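Local structure of sugar ABC transporter, periplasmic sugar-binding protein (Caulobacter crescentus, 4IRX) at residues N113-V125 and E148-G160. The protein binds myo-inositol in the cleft between its two lobes and, as a periplasmic sugar-binding protein, probably delivers it to an ABC transporter. Sequence-based numbering, arbitrary orientation.
Sequences NVAGGRAMADWVV and ERVKGVHDGLAAG. With INS (1,2,3,4,5,6-hexahydroxy-cyclohexane), chain C.
Gly-117 and Gly-152 meet backbone to backbone where the axes of segments 113-125 and 148-160 cross at -39° and approach to 6.3 Å, a worked example of how glycines let helices come close. A beta carbon on either glycine would collide with the opposite main chain. CA-H...O contacts line the seam, among them Gly-117 CA to Arg-149 O (3.4 Å) and Arg-118 CA to Gly-152 O. Ala-121 continues this tight strip as a knob among Gly-152, Val-153, Gly-156 and Leu-157, its CB 3.3 Å from Val-153 O. On the sheet-facing side Leu-157 CD2 touches Val-124 and Val-125, and both Val-124 and Leu-157 rest on Val-134 of strand 132-138.

The outer side is looser and wet. A turn in the Arg-118 chain about CB-CG (chi2 65°) brings one guanidinium face over Gly-156 CA, while its NE makes a salt bridge with Asp-122 OD1 (2.8 Å), one turn on in the same helix; water 3 links NH1 to Asp-155 OD2, itself salt-bridged to Lys-151 within helix 144-160.

At the cleft end Arg-149 grips Asn-113 OD1 side-on through NE (2.9 Å) and NH2, both from one face of the amide. This fixes the guanidinium, whose NH2 and NH1 donate to inositol O1 (2.8 Å) and O2 (2.9 Å). An alanine here would remove all four bonds and would probably leave the Asn-113 amide freer to turn and the inositol less firmly held. Neighbouring helices packed on one face of a parallel sheet, their N-terminal ends toward the ligand cleft, typify a Rossmann-like lobe of a periplasmic binding protein.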
loop_
_atom_site.group_PDB
_atom_site.type_symbol
_atom_site.label_atom_id
_atom_site.label_comp_id
_atom_site.label_asym_id
_atom_site.label_seq_id
_atom_site.Cartn_x
_atom_site.Cartn_y
_atom_site.Cartn_z
ATOM N N ASN A 113 8.028 3.014 3.246
ATOM C CA ASN A 113 6.951 3.947 2.961
ATOM C C ASN A 113 7.232 5.373 3.393
ATOM O O ASN A 113 6.715 6.321 2.782
ATOM C CB ASN A 113 5.641 3.417 3.542
ATOM C CG ASN A 113 5.003 2.364 2.642
ATOM O OD1 ASN A 113 4.795 2.610 1.453
ATOM N ND2 ASN A 113 4.745 1.174 3.186
ATOM N N VAL A 114 8.078 5.532 4.417
ATOM C CA VAL A 114 8.581 6.862 4.746
ATOM C C VAL A 114 9.366 7.439 3.562
ATOM O O VAL A 114 9.145 8.584 3.157
ATOM C CB VAL A 114 9.462 6.871 6.014
ATOM C CG1 VAL A 114 10.005 8.291 6.238
ATOM C CG2 VAL A 114 8.680 6.374 7.244
ATOM N N ALA A 115 10.262 6.646 2.971
ATOM C CA ALA A 115 10.991 7.121 1.806
ATOM C C ALA A 115 10.037 7.398 0.655
ATOM O O ALA A 115 10.244 8.338 -0.097
ATOM C CB ALA A 115 12.047 6.122 1.382
ATOM N N GLY A 116 8.999 6.572 0.500
ATOM C CA GLY A 116 8.019 6.825 -0.559
ATOM C C GLY A 116 7.267 8.129 -0.426
ATOM O O GLY A 116 7.149 8.876 -1.400
ATOM N N GLY A 117 6.785 8.402 0.787
ATOM C CA GLY A 117 6.111 9.652 1.065
ATOM C C GLY A 117 7.050 10.831 0.889
ATOM O O GLY A 117 6.685 11.869 0.310
ATOM N N ARG A 118 8.289 10.663 1.349
ATOM C CA ARG A 118 9.287 11.729 1.221
ATOM C C ARG A 118 9.606 12.029 -0.253
ATOM O O ARG A 118 9.801 13.191 -0.619
ATOM C CB ARG A 118 10.569 11.378 2.021
ATOM C CG ARG A 118 11.678 12.409 1.924
ATOM C CD ARG A 118 11.217 13.672 2.561
ATOM N NE ARG A 118 12.174 14.785 2.480
ATOM C CZ ARG A 118 12.849 15.276 3.520
ATOM N NH1 ARG A 118 12.755 14.702 4.723
ATOM N NH2 ARG A 118 13.636 16.346 3.351
ATOM N N ALA A 119 9.643 11.005 -1.101
ATOM C CA ALA A 119 9.836 11.215 -2.550
ATOM C C ALA A 119 8.749 12.090 -3.161
ATOM O O ALA A 119 9.023 12.956 -3.996
ATOM C CB ALA A 119 9.880 9.880 -3.283
HETATM N N MSE A 120 7.508 11.837 -2.770
HETATM C CA MSE A 120 6.383 12.675 -3.242
HETATM C C MSE A 120 6.564 14.125 -2.826
HETATM O O MSE A 120 6.410 15.030 -3.634
HETATM C CB MSE A 120 5.070 12.173 -2.628
HETATM C CG MSE A 120 4.731 10.723 -2.953
HETATM SE SE MSE A 120 3.082 10.164 -2.064
HETATM C CE MSE A 120 1.794 10.632 -3.467
ATOM N N ALA A 121 6.857 14.355 -1.550
ATOM C CA ALA A 121 7.026 15.720 -1.055
ATOM C C ALA A 121 8.254 16.395 -1.677
ATOM O O ALA A 121 8.219 17.592 -1.960
ATOM C CB ALA A 121 7.138 15.729 0.504
ATOM N N ASP A 122 9.330 15.635 -1.868
ATOM C CA ASP A 122 10.557 16.184 -2.458
ATOM C C ASP A 122 10.272 16.622 -3.884
ATOM O O ASP A 122 10.785 17.651 -4.331
ATOM C CB ASP A 122 11.740 15.195 -2.401
ATOM C CG ASP A 122 12.352 15.070 -1.013
ATOM O OD1 ASP A 122 12.056 15.886 -0.116
ATOM O OD2 ASP A 122 13.128 14.103 -0.819
ATOM N N TRP A 123 9.440 15.865 -4.586
ATOM C CA TRP A 123 8.992 16.278 -5.907
ATOM C C TRP A 123 8.276 17.628 -5.868
ATOM O O TRP A 123 8.498 18.497 -6.738
ATOM C CB TRP A 123 8.110 15.201 -6.590
ATOM C CG TRP A 123 7.622 15.642 -7.944
ATOM C CD1 TRP A 123 8.206 15.423 -9.154
ATOM C CD2 TRP A 123 6.454 16.426 -8.192
ATOM N NE1 TRP A 123 7.461 16.024 -10.153
ATOM C CE2 TRP A 123 6.376 16.642 -9.586
ATOM C CE3 TRP A 123 5.462 16.963 -7.373
ATOM C CZ2 TRP A 123 5.335 17.382 -10.175
ATOM C CZ3 TRP A 123 4.423 17.694 -7.962
ATOM C CH2 TRP A 123 4.375 17.890 -9.344
ATOM N N VAL A 124 7.396 17.809 -4.889
ATOM C CA VAL A 124 6.683 19.077 -4.750
ATOM C C VAL A 124 7.685 20.219 -4.517
ATOM O O VAL A 124 7.603 21.265 -5.157
ATOM C CB VAL A 124 5.651 19.046 -3.590
ATOM C CG1 VAL A 124 5.022 20.422 -3.420
ATOM C CG2 VAL A 124 4.597 17.958 -3.862
ATOM N N VAL A 125 8.638 20.005 -3.608
ATOM C CA VAL A 125 9.566 21.067 -3.245
ATOM C C VAL A 125 10.465 21.415 -4.432
ATOM O O VAL A 125 10.765 22.577 -4.679
ATOM C CB VAL A 125 10.354 20.700 -1.985
ATOM C CG1 VAL A 125 11.420 21.772 -1.694
ATOM C CG2 VAL A 125 9.406 20.575 -0.825
ATOM N N GLU A 148 3.244 5.795 7.719
ATOM C CA GLU A 148 4.608 6.084 7.278
ATOM C C GLU A 148 4.677 6.949 6.012
ATOM O O GLU A 148 5.533 7.835 5.894
ATOM C CB GLU A 148 5.368 4.776 7.069
ATOM C CG GLU A 148 5.652 4.064 8.378
ATOM C CD GLU A 148 6.160 2.661 8.168
ATOM O OE1 GLU A 148 6.367 2.282 6.998
ATOM O OE2 GLU A 148 6.330 1.939 9.170
ATOM N N ARG A 149 3.780 6.712 5.063
ATOM C CA ARG A 149 3.714 7.569 3.882
ATOM C C ARG A 149 3.419 8.998 4.258
ATOM O O ARG A 149 4.045 9.915 3.725
ATOM C CB ARG A 149 2.641 7.112 2.890
ATOM C CG ARG A 149 3.185 6.287 1.779
ATOM C CD ARG A 149 2.090 5.631 0.947
ATOM N NE ARG A 149 2.463 4.235 0.795
ATOM C CZ ARG A 149 1.685 3.284 0.301
ATOM N NH1 ARG A 149 0.460 3.595 -0.121
ATOM N NH2 ARG A 149 2.118 2.034 0.259
ATOM N N VAL A 150 2.444 9.194 5.139
ATOM C CA VAL A 150 2.077 10.506 5.624
ATOM C C VAL A 150 3.284 11.172 6.302
ATOM O O VAL A 150 3.564 12.340 6.095
ATOM C CB VAL A 150 0.875 10.382 6.596
ATOM C CG1 VAL A 150 0.784 11.555 7.472
ATOM C CG2 VAL A 150 -0.408 10.221 5.806
ATOM N N LYS A 151 3.999 10.387 7.126
ATOM C CA LYS A 151 5.175 10.947 7.832
ATOM C C LYS A 151 6.219 11.449 6.827
ATOM O O LYS A 151 6.772 12.516 6.983
ATOM C CB LYS A 151 5.812 9.950 8.822
ATOM C CG LYS A 151 7.185 10.438 9.293
ATOM C CD LYS A 151 7.786 9.691 10.442
ATOM C CE LYS A 151 8.973 10.493 10.968
ATOM N NZ LYS A 151 10.123 10.523 10.009
ATOM N N GLY A 152 6.473 10.682 5.767
ATOM C CA GLY A 152 7.450 11.071 4.762
ATOM C C GLY A 152 7.032 12.349 4.023
ATOM O O GLY A 152 7.852 13.233 3.752
ATOM N N VAL A 153 5.741 12.451 3.695
ATOM C CA VAL A 153 5.173 13.664 3.082
ATOM C C VAL A 153 5.341 14.886 3.997
ATOM O O VAL A 153 5.829 15.932 3.578
ATOM C CB VAL A 153 3.687 13.474 2.740
ATOM C CG1 VAL A 153 3.027 14.797 2.387
ATOM C CG2 VAL A 153 3.523 12.471 1.602
ATOM N N HIS A 154 4.994 14.707 5.269
ATOM C CA HIS A 154 5.171 15.739 6.268
ATOM C C HIS A 154 6.626 16.155 6.378
ATOM O O HIS A 154 6.929 17.347 6.452
ATOM C CB HIS A 154 4.694 15.227 7.622
ATOM C CG HIS A 154 3.214 15.044 7.716
ATOM N ND1 HIS A 154 2.622 14.402 8.774
ATOM C CD2 HIS A 154 2.215 15.427 6.884
ATOM C CE1 HIS A 154 1.307 14.414 8.607
ATOM N NE2 HIS A 154 1.037 15.012 7.460
ATOM N N ASP A 155 7.527 15.172 6.430
ATOM C CA ASP A 155 8.967 15.458 6.544
ATOM C C ASP A 155 9.438 16.370 5.400
ATOM O O ASP A 155 10.111 17.378 5.635
ATOM C CB ASP A 155 9.818 14.182 6.476
ATOM C CG ASP A 155 9.698 13.284 7.708
ATOM O OD1 ASP A 155 9.208 13.724 8.761
ATOM O OD2 ASP A 155 10.093 12.090 7.582
ATOM N N GLY A 156 9.061 16.031 4.166
ATOM C CA GLY A 156 9.555 16.771 3.026
ATOM C C GLY A 156 8.948 18.159 2.932
ATOM O O GLY A 156 9.650 19.116 2.603
ATOM N N LEU A 157 7.659 18.280 3.238
ATOM C CA LEU A 157 7.043 19.595 3.211
ATOM C C LEU A 157 7.485 20.492 4.385
ATOM O O LEU A 157 7.641 21.698 4.200
ATOM C CB LEU A 157 5.506 19.493 3.127
ATOM C CG LEU A 157 5.028 18.724 1.878
ATOM C CD1 LEU A 157 3.501 18.692 1.840
ATOM C CD2 LEU A 157 5.612 19.328 0.593
ATOM N N ALA A 158 7.716 19.913 5.566
ATOM C CA ALA A 158 8.243 20.670 6.697
ATOM C C ALA A 158 9.630 21.178 6.336
ATOM O O ALA A 158 9.991 22.311 6.657
ATOM C CB ALA A 158 8.312 19.818 7.931
ATOM N N ALA A 159 10.400 20.336 5.646
ATOM C CA ALA A 159 11.742 20.740 5.229
ATOM C C ALA A 159 11.709 21.884 4.244
ATOM O O ALA A 159 12.597 22.740 4.231
ATOM C CB ALA A 159 12.463 19.567 4.603
ATOM N N GLY A 160 10.676 21.913 3.405
ATOM C CA GLY A 160 10.497 23.010 2.479
ATOM C C GLY A 160 10.118 24.314 3.158
ATOM O O GLY A 160 10.471 25.400 2.681
HETATM C C1 INS C . -0.678 -0.432 -0.359
HETATM C C2 INS C . -1.171 0.179 -1.629
HETATM C C3 INS C . -2.676 0.102 -1.647
HETATM C C4 INS C . -3.247 0.861 -0.492
HETATM C C5 INS C . -2.812 0.250 0.786
HETATM C C6 INS C . -1.304 0.199 0.869
HETATM O O1 INS C . 0.724 -0.348 -0.293
HETATM O O2 INS C . -0.725 1.498 -1.719
HETATM O O3 INS C . -3.184 0.586 -2.867
HETATM O O4 INS C . -4.636 0.910 -0.571
HETATM O O5 INS C . -3.356 0.968 1.847
HETATM O O6 INS C . -0.870 -0.349 2.087
HETATM O O HOH W 1 4.754 0.348 6.188
HETATM O O HOH W 2 9.413 3.191 6.044
HETATM O O HOH W 3 11.999 11.927 5.500
HETATM O O HOH W 4 11.937 18.419 1.040
#